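Dimethyladenosine transferase, putative (Plasmodium falciparum, PDB 2H1R) probably dimethylates adenine bases of ribosomal RNA with S-adenosylmethionine as methyl donor. Local coordinates at residues I162-F167 with V192-K197. Sequence-based numbering, arbitrary orientation.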
loop_
_atom_site.group_PDB
_atom_site.type_symbol
_atom_site.label_atom_id
_atom_site.label_comp_id
_atom_site.label_asym_id
_atom_site.label_seq_id
_atom_site.Cartn_x
_atom_site.Cartn_y
_atom_site.Cartn_z
ATOM N N ILE A 162 5.597 2.409 -6.187
ATOM C CA ILE A 162 6.833 2.277 -5.426
ATOM C C ILE A 162 6.544 2.094 -3.922
ATOM O O ILE A 162 7.201 1.278 -3.282
ATOM C CB ILE A 162 7.831 3.419 -5.703
ATOM C CG1 ILE A 162 8.264 3.388 -7.165
ATOM C CG2 ILE A 162 9.109 3.247 -4.853
ATOM C CD1 ILE A 162 9.363 4.460 -7.540
ATOM N N ASN A 163 5.564 2.818 -3.393
ATOM C CA ASN A 163 5.093 2.606 -1.994
ATOM C C ASN A 163 4.764 1.171 -1.693
ATOM O O ASN A 163 5.299 0.566 -0.729
ATOM C CB ASN A 163 3.934 3.515 -1.662
ATOM C CG ASN A 163 4.398 4.899 -1.293
ATOM O OD1 ASN A 163 5.498 5.058 -0.797
ATOM N ND2 ASN A 163 3.597 5.893 -1.549
ATOM N N VAL A 164 3.953 0.583 -2.564
ATOM C CA VAL A 164 3.583 -0.834 -2.442
ATOM C C VAL A 164 4.801 -1.760 -2.469
ATOM O O VAL A 164 4.921 -2.696 -1.624
ATOM C CB VAL A 164 2.539 -1.217 -3.538
ATOM C CG1 VAL A 164 2.245 -2.715 -3.535
ATOM C CG2 VAL A 164 1.264 -0.483 -3.288
ATOM N N LYS A 165 5.709 -1.513 -3.413
ATOM C CA LYS A 165 6.863 -2.350 -3.610
ATOM C C LYS A 165 7.829 -2.245 -2.410
ATOM O O LYS A 165 8.529 -3.214 -2.081
ATOM C CB LYS A 165 7.608 -1.940 -4.883
ATOM C CG LYS A 165 6.968 -2.417 -6.215
ATOM C CD LYS A 165 7.619 -1.727 -7.403
ATOM C CE LYS A 165 8.948 -2.405 -7.778
ATOM N NZ LYS A 165 9.733 -1.515 -8.717
ATOM N N LEU A 166 7.877 -1.073 -1.793
ATOM C CA LEU A 166 8.768 -0.897 -0.655
ATOM C C LEU A 166 8.273 -1.756 0.490
ATOM O O LEU A 166 9.062 -2.459 1.111
ATOM C CB LEU A 166 8.857 0.567 -0.202
ATOM C CG LEU A 166 9.708 0.715 1.089
ATOM C CD1 LEU A 166 11.113 0.305 0.834
ATOM C CD2 LEU A 166 9.694 2.104 1.608
ATOM N N PHE A 167 6.978 -1.706 0.750
ATOM C CA PHE A 167 6.436 -2.351 1.928
ATOM C C PHE A 167 6.094 -3.840 1.789
ATOM O O PHE A 167 6.098 -4.576 2.794
ATOM C CB PHE A 167 5.345 -1.477 2.533
ATOM C CG PHE A 167 5.889 -0.154 3.048
ATOM C CD1 PHE A 167 6.622 -0.105 4.245
ATOM C CD2 PHE A 167 5.772 1.014 2.271
ATOM C CE1 PHE A 167 7.176 1.094 4.703
ATOM C CE2 PHE A 167 6.334 2.244 2.718
ATOM C CZ PHE A 167 7.021 2.288 3.929
ATOM N N VAL A 192 -5.026 -9.403 -5.983
ATOM C CA VAL A 192 -3.577 -9.324 -5.754
ATOM C C VAL A 192 -3.282 -9.825 -4.342
ATOM O O VAL A 192 -4.192 -9.825 -3.474
ATOM C CB VAL A 192 -3.014 -7.878 -5.937
ATOM C CG1 VAL A 192 -3.225 -7.380 -7.364
ATOM C CG2 VAL A 192 -3.643 -6.913 -4.990
ATOM N N LYS A 193 -2.052 -10.279 -4.141
ATOM C CA LYS A 193 -1.554 -10.712 -2.836
ATOM C C LYS A 193 -0.391 -9.845 -2.426
ATOM O O LYS A 193 0.475 -9.531 -3.251
ATOM C CB LYS A 193 -1.103 -12.176 -2.919
ATOM C CG LYS A 193 -0.584 -12.779 -1.588
ATOM C CD LYS A 193 -0.247 -14.283 -1.783
ATOM C CE LYS A 193 1.128 -14.472 -2.454
ATOM N NZ LYS A 193 1.512 -15.935 -2.772
ATOM N N LEU A 194 -0.422 -9.411 -1.171
ATOM C CA LEU A 194 0.624 -8.596 -0.569
ATOM C C LEU A 194 1.219 -9.377 0.591
ATOM O O LEU A 194 0.469 -9.792 1.494
ATOM C CB LEU A 194 0.077 -7.293 0.015
ATOM C CG LEU A 194 -0.813 -6.330 -0.773
ATOM C CD1 LEU A 194 -0.994 -5.013 -0.014
ATOM C CD2 LEU A 194 -0.234 -6.093 -2.133
ATOM N N ILE A 195 2.539 -9.553 0.556
ATOM C CA ILE A 195 3.300 -10.056 1.688
ATOM C C ILE A 195 4.282 -8.988 2.205
ATOM O O ILE A 195 5.306 -8.764 1.582
ATOM C CB ILE A 195 4.136 -11.292 1.317
ATOM C CG1 ILE A 195 3.345 -12.317 0.471
ATOM C CG2 ILE A 195 4.756 -11.862 2.587
ATOM C CD1 ILE A 195 2.339 -13.105 1.224
ATOM N N PRO A 196 3.980 -8.366 3.359
ATOM C CA PRO A 196 4.774 -7.322 4.005
ATOM C C PRO A 196 6.212 -7.731 4.237
ATOM O O PRO A 196 6.471 -8.871 4.652
ATOM C CB PRO A 196 4.051 -7.116 5.336
ATOM C CG PRO A 196 2.650 -7.467 5.045
ATOM C CD PRO A 196 2.754 -8.659 4.129
ATOM N N LYS A 197 7.139 -6.817 3.947
ATOM C CA LYS A 197 8.565 -7.041 4.188
ATOM C C LYS A 197 8.934 -6.341 5.496
ATOM O O LYS A 197 8.948 -5.103 5.562
ATOM C CB LYS A 197 9.408 -6.464 3.041
ATOM C CG LYS A 197 9.116 -7.098 1.680
ATOM C CD LYS A 197 10.133 -6.673 0.657
ATOM C CE LYS A 197 9.674 -5.440 -0.083
ATOM N NZ LYS A 197 10.780 -4.798 -0.910
#
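F167 meets K197 and P196 through its backbone carbonyl and not through its ring. One face of that ring is covered from within the helix by L166, whose CG stands 4.0 Å above the plane and over its centre, while the F201 ring meets it with the two planes steeply inclined. The carbonyl O of F167 accepts the backbone N-H of K197 at 2.7 Å in a nearly straight bond (170° at the hydrogen), the donor being tilted out of the carbonyl plane. P196 CA adds a C-H...O contact to the same F167 O at 3.3 Å. From this junction the K197 side chain folds back over the C-terminal end of the helix: its CG lies anti to the carbonyl carbon, and a bend at chi3 (-92°) carries NZ to K165 O, 3.0 Å away and nearly in line with the carbonyl. K197 CE also passes 3.3 Å from L166 O, which is hydrogen-bonded to S200 OG. An ammonium group among the carbonyls of the last turn would favourably meet the negative end of the helix dipole. Deeper in, V164 CG1 and L194 CD2 touch loosely at 4.4 Å, and V170 packs against both residues. The axes of segments 162-167 and 192-196 approach to 8.6 Å at an angle of 53°. Helix 159-167 runs directly into edge strand 168-176, the antiparallel neighbour of 189-196 in the seven-stranded sheet of the class I methyltransferase fold. Helix 205-216 packs on the helix through W208, and strand 135-141 flanks 189-196 on its other side.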